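Local atomic coordinates of endonuclease 2 (Arabidopsis thaliana, PDB entry 4CXP), a protein that cleaves RNA and single-stranded DNA endonucleolytically, and double-stranded DNA less efficiently, with the help of three bound divalent metal ions, yielding 5'-phosphorylated products. Residues E4-I9 and M122-Q127; D179-N184 and I242-L247; A210-Q215 and G251-A256. All coordinates share one frame; numbering follows the deposited sequence.

Contact 1. Residues E4-I9 and M122-Q127; sequences EGHEII and MGDIHQ. With ZN (zinc ion), chain G; ZN (zinc ion), chain E.
I9 meets the segment M122-Q127 at G123, and H6 meets it through a shared zinc ion. M122 comes first; its part is played by the backbone, since its carbonyl O accepts the N-H of H126 ND1 from 2.8 Å, nearly in line with the C=O bond and within 8° of the imidazole plane. That bond helps fix the rotation of the H126 ring, whose NE2 is hydrogen-bonded too. At G123 the two segments come closest, with the CA atoms of H6 and G123 6.1 Å apart. I9 CD1 rests on G123 CA at 3.7 Å, and a CB modelled on G123 would fall 2.9 Å from H6 ND1, a clash, so the approach depends on the missing side chain. D124 follows and supplies metal ligands. Its OD1 binds the chain G zinc ion at 2.1 Å, while H6 NE2, brought round by CG standing anti to the carbonyl carbon (chi1 -71°), reaches the same metal at 2.0 Å. The 3.0 Å between H6 NE2 and D124 OD1 is therefore the spacing of two ligands on one zinc ion, not a hydrogen bond. OD1 lies at the edge of the imidazole, whose plane is turned 63° from the carboxylate. OD2 binds the chain E zinc ion, making the carboxylate a bridge between the metals. W1 adds its backbone N and O to the first site; D45, H58 and H120 belong to the second. This is part of the trinuclear metal centre of the S1/P1 nuclease family. D124 also opens a type I beta turn ending at Q127, whose backbone N is hydrogen-bonded to D124 O. I9 also touches L247 of helix 233-262, I8 packs on helix 176-187, and Q127 leans on H154 and W157 of helix 153-169.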
ATOM      1  N   GLU A   4       5.417  -9.390  -0.198  1.00  9.52           N
ATOM      2  CA  GLU A   4       6.595  -8.756   0.374  1.00 10.97           C
ATOM      3  C   GLU A   4       6.316  -7.291   0.716  1.00  9.41           C
ATOM      4  O   GLU A   4       6.719  -6.808   1.776  1.00 11.10           O
ATOM      5  CB  GLU A   4       7.788  -8.856  -0.584  1.00 12.71           C
ATOM      6  CG  GLU A   4       8.171 -10.282  -0.974  0.70 13.70           C
ATOM      7  CD  GLU A   4       7.379 -10.872  -2.146  0.70 15.15           C
ATOM      8  OE1 GLU A   4       6.468 -10.210  -2.721  1.00 17.56           O
ATOM      9  OE2 GLU A   4       7.704 -12.023  -2.520  0.70 20.73           O
ATOM     10  N   GLY A   5       5.653  -6.572  -0.183  1.00  8.96           N
ATOM     11  CA  GLY A   5       5.372  -5.172   0.075  1.00  8.84           C
ATOM     12  C   GLY A   5       4.511  -4.978   1.303  1.00  8.35           C
ATOM     13  O   GLY A   5       4.781  -4.105   2.125  1.00  9.09           O
ATOM     14  N   HIS A   6       3.435  -5.762   1.428  1.00  8.21           N
ATOM     15  CA  HIS A   6       2.592  -5.649   2.618  1.00  8.63           C
ATOM     16  C   HIS A   6       3.329  -6.022   3.890  1.00  8.98           C
ATOM     17  O   HIS A   6       3.130  -5.409   4.933  1.00  9.92           O
ATOM     18  CB  HIS A   6       1.311  -6.472   2.485  1.00  8.86           C
ATOM     19  CG  HIS A   6       0.366  -5.884   1.499  1.00  8.51           C
ATOM     20  ND1 HIS A   6      -0.360  -4.745   1.765  1.00  8.97           N
ATOM     21  CD2 HIS A   6       0.095  -6.213   0.220  1.00  8.21           C
ATOM     22  CE1 HIS A   6      -1.041  -4.413   0.677  1.00  8.52           C
ATOM     23  NE2 HIS A   6      -0.789  -5.288  -0.277  1.00  8.18           N
ATOM     24  N   GLU A   7       4.163  -7.060   3.826  1.00  9.18           N
ATOM     25  CA  GLU A   7       4.923  -7.450   5.007  0.70  9.87           C
ATOM     26  C   GLU A   7       5.837  -6.317   5.459  1.00  9.32           C
ATOM     27  O   GLU A   7       5.924  -6.030   6.646  1.00 10.03           O
ATOM     28  CB  GLU A   7       5.749  -8.710   4.758  0.70 11.10           C
ATOM     29  CG  GLU A   7       4.958  -9.993   4.782  0.70 12.74           C
ATOM     30  CD  GLU A   7       5.832 -11.203   4.530  0.70 17.72           C
ATOM     31  OE1 GLU A   7       6.940 -11.057   3.961  0.70 24.81           O
ATOM     32  OE2 GLU A   7       5.408 -12.308   4.881  0.70 24.92           O
ATOM     33  N   ILE A   8       6.531  -5.692   4.517  1.00  8.83           N
ATOM     34  CA  ILE A   8       7.411  -4.595   4.833  1.00  8.76           C
ATOM     35  C   ILE A   8       6.648  -3.455   5.496  1.00  8.44           C
ATOM     36  O   ILE A   8       7.067  -2.917   6.523  1.00  9.58           O
ATOM     37  CB  ILE A   8       8.168  -4.116   3.566  1.00  9.39           C
ATOM     38  CG1 ILE A   8       9.179  -5.180   3.097  1.00 10.77           C
ATOM     39  CG2 ILE A   8       8.830  -2.769   3.789  1.00 10.37           C
ATOM     40  CD1 ILE A   8       9.681  -4.991   1.687  1.00 12.68           C
ATOM     41  N   ILE A   9       5.534  -3.058   4.884  1.00  8.47           N
ATOM     42  CA  ILE A   9       4.740  -1.965   5.411  1.00  8.53           C
ATOM     43  C   ILE A   9       4.274  -2.267   6.828  1.00  9.14           C
ATOM     44  O   ILE A   9       4.370  -1.426   7.717  1.00 10.07           O
ATOM     45  CB  ILE A   9       3.572  -1.666   4.445  1.00  8.56           C
ATOM     46  CG1 ILE A   9       4.136  -0.981   3.190  1.00  8.72           C
ATOM     47  CG2 ILE A   9       2.489  -0.823   5.101  1.00  8.78           C
ATOM     48  CD1 ILE A   9       3.145  -0.825   2.071  1.00 10.20           C
ATOM     49  N   MET A 122      -4.090   0.579   3.645  1.00  8.28           N
ATOM     50  CA  MET A 122      -3.079   1.617   3.777  0.70  8.18           C
ATOM     51  C   MET A 122      -1.858   1.266   2.926  1.00  8.19           C
ATOM     52  O   MET A 122      -1.208   2.143   2.351  1.00  9.28           O
ATOM     53  CB  MET A 122      -2.675   1.814   5.224  0.70  8.85           C
ATOM     54  CG  MET A 122      -1.751   3.013   5.414  0.70  8.78           C
ATOM     55  SD  MET A 122      -2.518   4.591   5.000  0.70 10.15           S
ATOM     56  CE  MET A 122      -3.519   4.827   6.468  0.70 13.26           C
ATOM     57  N   GLY A 123      -1.522  -0.017   2.823  1.00  8.17           N
ATOM     58  CA  GLY A 123      -0.500  -0.423   1.899  1.00  8.24           C
ATOM     59  C   GLY A 123      -0.879  -0.227   0.446  1.00  7.66           C
ATOM     60  O   GLY A 123      -0.139   0.388  -0.322  1.00  7.85           O
ATOM     61  N   ASP A 124      -2.037  -0.739   0.041  1.00  7.35           N
ATOM     62  CA  ASP A 124      -2.422  -0.675  -1.355  1.00  7.35           C
ATOM     63  C   ASP A 124      -2.528   0.759  -1.860  1.00  7.42           C
ATOM     64  O   ASP A 124      -2.172   1.021  -3.005  1.00  7.84           O
ATOM     65  CB  ASP A 124      -3.718  -1.454  -1.615  1.00  7.92           C
ATOM     66  CG  ASP A 124      -3.500  -2.922  -1.923  1.00  7.77           C
ATOM     67  OD1 ASP A 124      -2.330  -3.337  -1.954  1.00  8.53           O
ATOM     68  OD2 ASP A 124      -4.514  -3.612  -2.122  1.00  8.67           O
ATOM     69  N   ILE A 125      -3.012   1.704  -1.045  1.00  7.28           N
ATOM     70  CA  ILE A 125      -3.153   3.077  -1.516  1.00  7.49           C
ATOM     71  C   ILE A 125      -1.804   3.722  -1.776  1.00  7.33           C
ATOM     72  O   ILE A 125      -1.754   4.786  -2.389  1.00  8.17           O
ATOM     73  CB  ILE A 125      -4.035   3.918  -0.577  1.00  7.72           C
ATOM     74  CG1 ILE A 125      -4.618   5.125  -1.306  1.00  8.66           C
ATOM     75  CG2 ILE A 125      -3.281   4.308   0.692  1.00  8.68           C
ATOM     76  CD1 ILE A 125      -5.722   5.803  -0.521  1.00  9.40           C
ATOM     77  N   HIS A 126      -0.712   3.098  -1.331  1.00  7.17           N
ATOM     78  CA  HIS A 126       0.639   3.564  -1.617  1.00  6.92           C
ATOM     79  C   HIS A 126       1.288   2.929  -2.835  1.00  6.93           C
ATOM     80  O   HIS A 126       2.352   3.378  -3.249  1.00  7.48           O
ATOM     81  CB  HIS A 126       1.539   3.409  -0.376  1.00  7.01           C
ATOM     82  CG  HIS A 126       1.301   4.472   0.642  1.00  6.92           C
ATOM     83  ND1 HIS A 126       0.322   4.416   1.601  1.00  7.41           N
ATOM     84  CD2 HIS A 126       1.890   5.680   0.788  1.00  7.53           C
ATOM     85  CE1 HIS A 126       0.323   5.552   2.286  1.00  7.40           C
ATOM     86  NE2 HIS A 126       1.267   6.341   1.819  1.00  7.88           N
ATOM     87  N   GLN A 127       0.682   1.902  -3.410  1.00  7.03           N
ATOM     88  CA  GLN A 127       1.222   1.307  -4.632  1.00  7.25           C
ATOM     89  C   GLN A 127       0.767   2.224  -5.777  1.00  7.35           C
ATOM     90  O   GLN A 127      -0.430   2.389  -5.982  1.00  7.81           O
ATOM     91  CB  GLN A 127       0.679  -0.126  -4.777  1.00  7.75           C
ATOM     92  CG  GLN A 127       1.546  -1.119  -5.542  1.00  7.67           C
ATOM     93  CD  GLN A 127       1.555  -0.928  -7.047  1.00  7.82           C
ATOM     94  OE1 GLN A 127       1.910   0.143  -7.542  1.00  8.34           O
ATOM     95  NE2 GLN A 127       1.195  -1.966  -7.785  1.00  8.01           N
TER
HETATM   96 ZN    ZN G 933      -1.350  -5.148  -2.208  1.00  8.08          ZN
HETATM   97 ZN    ZN E 931      -4.849  -5.739  -2.211  1.00  9.99          ZN

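Contact 2. Residues D179-N184 and I242-L247. With NAG (2-acetamido-2-deoxy-beta-D-glucopyranose), chain D.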
ATOM      1  N   ASP A 179      15.073  -3.375   7.364  1.00 11.49           N
ATOM      2  CA  ASP A 179      16.048  -2.757   8.226  1.00 12.23           C
ATOM      3  C   ASP A 179      16.639  -1.514   7.587  1.00 10.85           C
ATOM      4  O   ASP A 179      16.847  -0.495   8.236  1.00 12.16           O
ATOM      5  CB  ASP A 179      17.138  -3.774   8.604  1.00 14.05           C
ATOM      6  CG  ASP A 179      16.613  -4.896   9.522  1.00 18.97           C
ATOM      7  OD1 ASP A 179      15.500  -4.776  10.069  1.00 23.43           O
ATOM      8  OD2 ASP A 179      17.310  -5.921   9.659  1.00 22.19           O
ATOM      9  N   ALA A 180      16.887  -1.563   6.282  1.00 10.20           N
ATOM     10  CA  ALA A 180      17.451  -0.429   5.578  1.00  9.58           C
ATOM     11  C   ALA A 180      16.445   0.728   5.491  1.00  9.21           C
ATOM     12  O   ALA A 180      16.814   1.900   5.613  1.00 10.05           O
ATOM     13  CB  ALA A 180      17.922  -0.850   4.194  1.00  9.77           C
ATOM     14  N   LEU A 181      15.177   0.406   5.269  1.00  8.45           N
ATOM     15  CA  LEU A 181      14.131   1.427   5.277  1.00  8.18           C
ATOM     16  C   LEU A 181      14.008   2.081   6.648  1.00  8.71           C
ATOM     17  O   LEU A 181      13.894   3.302   6.744  1.00  9.12           O
ATOM     18  CB  LEU A 181      12.800   0.840   4.816  1.00  7.87           C
ATOM     19  CG  LEU A 181      12.730   0.426   3.360  1.00  7.86           C
ATOM     20  CD1 LEU A 181      11.531  -0.440   3.104  1.00  9.22           C
ATOM     21  CD2 LEU A 181      12.728   1.640   2.449  1.00  8.15           C
ATOM     22  N   LYS A 182      14.023   1.285   7.708  1.00  9.40           N
ATOM     23  CA  LYS A 182      13.939   1.832   9.059  1.00 10.35           C
ATOM     24  C   LYS A 182      15.111   2.750   9.360  1.00 10.79           C
ATOM     25  O   LYS A 182      14.950   3.823   9.946  1.00 11.88           O
ATOM     26  CB  LYS A 182      13.849   0.706  10.083  1.00 12.50           C
ATOM     27  CG  LYS A 182      12.511  -0.006  10.075  1.00 12.99           C
ATOM     28  CD  LYS A 182      12.505  -1.266  10.920  1.00 17.14           C
ATOM     29  CE  LYS A 182      12.518  -1.012  12.397  0.30 14.89           C
ATOM     30  NZ  LYS A 182      12.505  -2.369  13.008  0.30 16.31           N
ATOM     31  N   LYS A 183      16.315   2.364   8.952  1.00 11.43           N
ATOM     32  CA  LYS A 183      17.462   3.225   9.163  1.00 12.61           C
ATOM     33  C   LYS A 183      17.300   4.545   8.422  1.00 11.66           C
ATOM     34  O   LYS A 183      17.614   5.601   8.969  1.00 13.47           O
ATOM     35  CB  LYS A 183      18.750   2.510   8.773  1.00 14.42           C
ATOM     36  CG  LYS A 183      19.125   1.426   9.785  1.00 20.19           C
ATOM     37  CD  LYS A 183      20.474   0.777   9.523  0.70 20.71           C
ATOM     38  CE  LYS A 183      20.739  -0.340  10.526  0.70 24.92           C
ATOM     39  NZ  LYS A 183      19.891  -1.536  10.266  0.70 25.22           N
ATOM     40  N   ASN A 184      16.812   4.504   7.191  1.00 10.68           N
ATOM     41  CA  ASN A 184      16.637   5.736   6.445  1.00 10.18           C
ATOM     42  C   ASN A 184      15.516   6.623   6.993  1.00  9.95           C
ATOM     43  O   ASN A 184      15.620   7.832   6.968  1.00 11.07           O
ATOM     44  CB  ASN A 184      16.439   5.438   4.968  1.00  9.79           C
ATOM     45  CG  ASN A 184      17.747   5.141   4.270  1.00 10.54           C
ATOM     46  OD1 ASN A 184      18.811   5.201   4.878  1.00 12.57           O
ATOM     47  ND2 ASN A 184      17.672   4.822   2.984  1.00 11.12           N
ATOM     48  N   ILE A 242      11.661   5.006  -5.587  1.00  9.04           N
ATOM     49  CA  ILE A 242      10.259   5.377  -5.380  0.50  8.10           C
ATOM     50  C   ILE A 242       9.511   4.212  -4.730  1.00  7.53           C
ATOM     51  O   ILE A 242       8.637   4.459  -3.911  1.00  7.41           O
ATOM     52  CB  ILE A 242       9.571   5.975  -6.646  0.50  9.23           C
ATOM     53  CG1 ILE A 242       8.099   6.302  -6.413  0.50 10.64           C
ATOM     54  CG2 ILE A 242       9.577   5.016  -7.792  0.50  9.74           C
ATOM     55  CD1 ILE A 242       7.834   7.259  -5.286  0.50 13.39           C
ATOM     56  N   VAL A 243       9.851   2.968  -5.054  1.00  7.56           N
ATOM     57  CA  VAL A 243       9.299   1.848  -4.321  1.00  7.44           C
ATOM     58  C   VAL A 243       9.654   1.968  -2.829  1.00  7.00           C
ATOM     59  O   VAL A 243       8.795   1.835  -1.963  1.00  7.34           O
ATOM     60  CB  VAL A 243       9.737   0.514  -4.936  1.00  8.62           C
ATOM     61  CG1 VAL A 243       9.374  -0.658  -4.037  1.00  9.48           C
ATOM     62  CG2 VAL A 243       9.099   0.359  -6.317  1.00 10.10           C
ATOM     63  N   TYR A 244      10.930   2.205  -2.531  1.00  6.76           N
ATOM     64  CA  TYR A 244      11.344   2.407  -1.145  1.00  7.03           C
ATOM     65  C   TYR A 244      10.526   3.509  -0.463  1.00  6.85           C
ATOM     66  O   TYR A 244      10.062   3.349   0.658  1.00  7.11           O
ATOM     67  CB  TYR A 244      12.814   2.759  -1.071  1.00  6.98           C
ATOM     68  CG  TYR A 244      13.831   1.693  -1.411  1.00  7.33           C
ATOM     69  CD1 TYR A 244      13.592   0.335  -1.296  1.00  8.10           C
ATOM     70  CD2 TYR A 244      15.107   2.091  -1.780  1.00  8.26           C
ATOM     71  CE1 TYR A 244      14.597  -0.593  -1.541  1.00  9.00           C
ATOM     72  CE2 TYR A 244      16.122   1.170  -2.013  1.00  8.96           C
ATOM     73  CZ  TYR A 244      15.851  -0.166  -1.883  1.00  9.25           C
ATOM     74  OH  TYR A 244      16.859  -1.107  -2.069  1.00 11.15           O
ATOM     75  N   GLN A 245      10.382   4.636  -1.152  1.00  6.80           N
ATOM     76  CA  GLN A 245       9.633   5.771  -0.617  1.00  6.98           C
ATOM     77  C   GLN A 245       8.204   5.361  -0.266  1.00  6.77           C
ATOM     78  O   GLN A 245       7.707   5.692   0.808  1.00  6.95           O
ATOM     79  CB  GLN A 245       9.617   6.897  -1.639  1.00  7.33           C
ATOM     80  CG  GLN A 245       8.894   8.167  -1.188  1.00  7.98           C
ATOM     81  CD  GLN A 245       8.367   8.930  -2.370  1.00  9.13           C
ATOM     82  OE1 GLN A 245       9.133   9.442  -3.178  1.00 10.93           O
ATOM     83  NE2 GLN A 245       7.049   8.969  -2.501  1.00  9.01           N
ATOM     84  N   ARG A 246       7.532   4.687  -1.188  1.00  6.50           N
ATOM     85  CA  ARG A 246       6.142   4.334  -0.971  1.00  6.59           C
ATOM     86  C   ARG A 246       5.948   3.300   0.112  1.00  6.83           C
ATOM     87  O   ARG A 246       4.979   3.367   0.867  1.00  7.41           O
ATOM     88  CB  ARG A 246       5.497   3.868  -2.278  1.00  6.70           C
ATOM     89  CG  ARG A 246       5.443   4.906  -3.391  1.00  6.88           C
ATOM     90  CD  ARG A 246       4.757   6.208  -3.004  1.00  7.23           C
ATOM     91  NE  ARG A 246       3.312   6.041  -2.956  1.00  7.33           N
ATOM     92  CZ  ARG A 246       2.469   7.005  -2.586  1.00  7.00           C
ATOM     93  NH1 ARG A 246       2.923   8.092  -1.979  1.00  7.61           N
ATOM     94  NH2 ARG A 246       1.183   6.862  -2.843  1.00  7.67           N
ATOM     95  N   LEU A 247       6.876   2.343   0.231  1.00  6.92           N
ATOM     96  CA  LEU A 247       6.827   1.381   1.315  1.00  7.17           C
ATOM     97  C   LEU A 247       7.038   2.061   2.669  1.00  7.20           C
ATOM     98  O   LEU A 247       6.337   1.783   3.639  1.00  8.22           O
ATOM     99  CB  LEU A 247       7.848   0.270   1.101  1.00  7.68           C
ATOM    100  CG  LEU A 247       7.643  -0.621  -0.122  1.00  8.21           C
ATOM    101  CD1 LEU A 247       8.836  -1.553  -0.299  1.00  9.54           C
ATOM    102  CD2 LEU A 247       6.350  -1.409  -0.063  1.00  9.39           C
TER
HETATM  103  C1  NAG D   1      18.898   4.588   2.235  1.00 10.96           C
HETATM  104  C2  NAG D   1      18.610   3.872   0.920  1.00 10.33           C
HETATM  105  C3  NAG D   1      19.894   3.735   0.116  1.00 10.68           C
HETATM  106  C4  NAG D   1      20.540   5.098  -0.067  1.00 11.14           C
HETATM  107  C5  NAG D   1      20.693   5.799   1.277  1.00 13.05           C
HETATM  108  C6  NAG D   1      21.225   7.222   1.161  1.00 15.46           C
HETATM  109  C7  NAG D   1      16.691   2.423   1.257  1.00  9.15           C
HETATM  110  C8  NAG D   1      16.171   1.043   1.502  1.00  9.35           C
HETATM  111  N2  NAG D   1      18.001   2.578   1.145  1.00  9.30           N
HETATM  112  O3  NAG D   1      19.611   3.128  -1.131  1.00 11.62           O
HETATM  113  O4  NAG D   1      21.801   4.910  -0.679  1.00 12.70           O
HETATM  114  O5  NAG D   1      19.431   5.866   1.920  1.00 12.49           O
HETATM  115  O6  NAG D   1      20.371   7.999   0.351  1.00 18.59           O
HETATM  116  O7  NAG D   1      15.905   3.381   1.220  1.00 10.60           O
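L181 lays its CD2 methyl against the root of the Y244 side chain, 3.7 Å from Y244 CB and 3.6 Å from the carbonyl Y244 O. With CG anti to its own carbonyl carbon (chi1 -68°), the leucine reaches across to helix 233-262, and its other branch, CD1, meets L247 CB more loosely at 4.3 Å. No hydrogen bond joins the two segments; the 132 Å² buried between them rests on these apolar touches. Here helix 176-187 packs against the long C-terminal helix of the S1/P1 nuclease fold, while I8 and I12 of helix 3-15 also touch L181. The same place carries an N-linked glycan: N184 ND2 is bonded covalently to C1 of the N-acetylglucosamine at 1.5 Å. The sugar's acetamido group folds back over the protein, and its methyl C8 sits 3.4 Å above the plane of the Y244 ring, over the ring centre, a CH-pi arrangement. That methyl is held from the helix 176-187 side as well, since C8 lies 3.6 Å from L181 CD2 and 3.7 Å from A180 CB. An alanine in place of Y244 is likely to leave the acetamido methyl without its aromatic platform and the sugar freer to turn about its asparagine link. The hydroxyl of Y244 is hydrogen-bonded to that of Y170.

Contact 3. Residues A210-Q215 and G251-A256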
ATOM      1  N   ALA A 210      -3.328   8.986  -2.176  1.00  8.59           N
ATOM      2  CA  ALA A 210      -3.758   8.659  -3.516  1.00  8.97           C
ATOM      3  C   ALA A 210      -3.300   9.677  -4.540  1.00  9.04           C
ATOM      4  O   ALA A 210      -2.885   9.332  -5.633  1.00  9.33           O
ATOM      5  CB  ALA A 210      -5.272   8.488  -3.562  1.00  9.86           C
ATOM      6  N   SER A 211      -3.368  10.959  -4.185  1.00  9.25           N
ATOM      7  CA  SER A 211      -2.918  12.014  -5.106  0.70  9.80           C
ATOM      8  C   SER A 211      -1.435  11.912  -5.406  1.00  9.09           C
ATOM      9  O   SER A 211      -1.025  12.077  -6.556  1.00 10.12           O
ATOM     10  CB  SER A 211      -3.287  13.386  -4.555  0.70 12.19           C
ATOM     11  OG  SER A 211      -4.658  13.609  -4.691  0.70 15.94           O
ATOM     12  N   GLU A 212      -0.628  11.588  -4.397  1.00  8.21           N
ATOM     13  CA  GLU A 212       0.798  11.310  -4.621  1.00  8.67           C
ATOM     14  C   GLU A 212       0.967  10.125  -5.549  1.00  7.94           C
ATOM     15  O   GLU A 212       1.882  10.087  -6.373  1.00  8.47           O
ATOM     16  CB  GLU A 212       1.493  10.953  -3.296  1.00  9.45           C
ATOM     17  CG  GLU A 212       1.581  12.051  -2.238  1.00  9.79           C
ATOM     18  CD  GLU A 212       1.914  11.539  -0.854  1.00  9.57           C
ATOM     19  OE1 GLU A 212       1.822  10.318  -0.626  1.00  9.03           O
ATOM     20  OE2 GLU A 212       2.280  12.378   0.022  1.00  9.89           O
ATOM     21  N   GLY A 213       0.140   9.103  -5.350  1.00  8.08           N
ATOM     22  CA  GLY A 213       0.269   7.857  -6.075  1.00  8.16           C
ATOM     23  C   GLY A 213       0.002   7.961  -7.545  1.00  7.85           C
ATOM     24  O   GLY A 213       0.766   7.412  -8.339  1.00  8.37           O
ATOM     25  N   ILE A 214      -1.064   8.655  -7.947  1.00  8.24           N
ATOM     26  CA  ILE A 214      -1.313   8.809  -9.375  1.00  8.67           C
ATOM     27  C   ILE A 214      -0.198   9.646 -10.015  1.00  8.18           C
ATOM     28  O   ILE A 214       0.204   9.398 -11.148  1.00  8.75           O
ATOM     29  CB  ILE A 214      -2.717   9.353  -9.669  1.00 10.20           C
ATOM     30  CG1 ILE A 214      -2.958   9.539 -11.164  1.00 12.31           C
ATOM     31  CG2 ILE A 214      -2.970  10.692  -9.016  1.00 10.73           C
ATOM     32  CD1 ILE A 214      -2.971   8.298 -11.990  1.00 14.72           C
ATOM     33  N   GLN A 215       0.337  10.622  -9.290  1.00  8.08           N
ATOM     34  CA  GLN A 215       1.452  11.404  -9.816  1.00  8.20           C
ATOM     35  C   GLN A 215       2.661  10.485 -10.056  1.00  7.58           C
ATOM     36  O   GLN A 215       3.307  10.556 -11.088  1.00  8.64           O
ATOM     37  CB  GLN A 215       1.774  12.572  -8.886  1.00  8.43           C
ATOM     38  CG  GLN A 215       2.722  13.587  -9.476  1.00  8.86           C
ATOM     39  CD  GLN A 215       2.156  14.291 -10.676  1.00  9.23           C
ATOM     40  OE1 GLN A 215       1.089  14.929 -10.604  1.00 10.71           O
ATOM     41  NE2 GLN A 215       2.853  14.221 -11.779  1.00  9.99           N
ATOM     42  N   GLY A 251       4.263   2.394   5.723  1.00  7.75           N
ATOM     43  CA  GLY A 251       4.491   1.948   7.076  1.00  8.09           C
ATOM     44  C   GLY A 251       4.337   3.056   8.103  1.00  7.72           C
ATOM     45  O   GLY A 251       3.733   2.878   9.158  1.00  8.47           O
ATOM     46  N   VAL A 252       4.923   4.215   7.794  1.00  7.39           N
ATOM     47  CA  VAL A 252       4.846   5.365   8.673  1.00  7.92           C
ATOM     48  C   VAL A 252       3.389   5.802   8.846  1.00  7.90           C
ATOM     49  O   VAL A 252       2.953   6.107   9.962  1.00  8.33           O
ATOM     50  CB  VAL A 252       5.744   6.494   8.128  1.00  8.31           C
ATOM     51  CG1 VAL A 252       5.416   7.817   8.781  1.00  9.10           C
ATOM     52  CG2 VAL A 252       7.211   6.160   8.317  1.00  8.50           C
ATOM     53  N   ARG A 253       2.639   5.851   7.752  1.00  7.80           N
ATOM     54  CA  ARG A 253       1.271   6.321   7.800  1.00  7.86           C
ATOM     55  C   ARG A 253       0.335   5.305   8.431  1.00  7.89           C
ATOM     56  O   ARG A 253      -0.604   5.701   9.121  1.00  8.79           O
ATOM     57  CB  ARG A 253       0.825   6.739   6.403  1.00  8.21           C
ATOM     58  CG  ARG A 253       1.502   8.032   6.001  1.00  8.42           C
ATOM     59  CD  ARG A 253       1.469   8.263   4.526  1.00  7.93           C
ATOM     60  NE  ARG A 253       1.853   9.628   4.198  1.00  7.81           N
ATOM     61  CZ  ARG A 253       2.025  10.063   2.963  1.00  7.65           C
ATOM     62  NH1 ARG A 253       2.038   9.210   1.957  1.00  7.93           N
ATOM     63  NH2 ARG A 253       2.228  11.350   2.723  1.00  8.54           N
ATOM     64  N   LEU A 254       0.564   4.014   8.225  1.00  7.78           N
ATOM     65  CA  LEU A 254      -0.236   3.027   8.915  1.00  7.88           C
ATOM     66  C   LEU A 254      -0.071   3.182  10.421  1.00  8.06           C
ATOM     67  O   LEU A 254      -1.062   3.223  11.163  1.00  8.63           O
ATOM     68  CB  LEU A 254       0.109   1.620   8.453  1.00  8.10           C
ATOM     69  CG  LEU A 254      -0.644   0.495   9.167  1.00  8.74           C
ATOM     70  CD1 LEU A 254      -2.152   0.668   9.126  1.00  9.19           C
ATOM     71  CD2 LEU A 254      -0.233  -0.840   8.569  1.00  9.66           C
ATOM     72  N   ALA A 255       1.171   3.304  10.898  1.00  7.91           N
ATOM     73  CA  ALA A 255       1.377   3.473  12.330  1.00  8.73           C
ATOM     74  C   ALA A 255       0.757   4.768  12.833  1.00  8.78           C
ATOM     75  O   ALA A 255       0.131   4.783  13.899  1.00  9.41           O
ATOM     76  CB  ALA A 255       2.841   3.439  12.674  1.00  8.96           C
ATOM     77  N   ALA A 256       0.946   5.877  12.114  1.00  8.89           N
ATOM     78  CA  ALA A 256       0.426   7.141  12.588  1.00  9.61           C
ATOM     79  C   ALA A 256      -1.096   7.112  12.683  1.00  9.57           C
ATOM     80  O   ALA A 256      -1.690   7.686  13.599  1.00 10.20           O
ATOM     81  CB  ALA A 256       0.881   8.267  11.696  1.00 10.92           C
TER
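E212 and R253 meet end-on in a bidentate salt bridge, the one direct link between their segments. As hydrogen bonds, the pair is regular: R253 NH1 gives its N-H to E212 OE1 at 2.8 Å and 161°, and R253 NH2 gives one to E212 OE2 at 2.9 Å and 170°. Each oxygen receives its donor on the syn lone pair, the side facing the other oxygen. Both acceptors lie close to the guanidinium plane, and the two flat groups are only 22° apart. The geometry follows from extended chains approaching from opposite directions; R253 is stretched out from CG to NE, which carries its charge well away from its own helix. Apolar packing between the two segments is lacking, and just 82 Å² is buried, all of it by this pair.

Further polar bonds tie the pair into its surroundings. R253 NE is hydrogen-bonded to the backbone O of W196, and R253 NH1 to H126 NE2, while E212 OE1 has a second salt bridge to R246 NH1. Between these segments, side chains alone tie helix 206-221 to the C-terminal helix 233-262 of the S1/P1 nuclease fold. With two guanidinium groups on OE1, the carboxylate is probably kept ionised, and the two-point grip implies that neither the carboxylate nor the guanidinium can rotate without breaking a bond.

Overall arrangement
Contact 1 is the most central of the three, its centre about 3 Å from the centre of the chain, and is fully buried; contact 3, whose centre lies about 7 Å from that point, is partly buried, and contact 2, with its centre about 13 Å from it, has buried touching residues beside a surface glycan. Chemistry changes with place: zinc coordination at the active centre, apolar and sugar packing toward the periphery, paired charges in contact 3. Contacts 2 and 3 both use helix 233-262. Contact 1 touches both others, and R246 NE probably bonds to H126 O, so hydrogen bonds, a salt bridge and apolar packing connect all three regions.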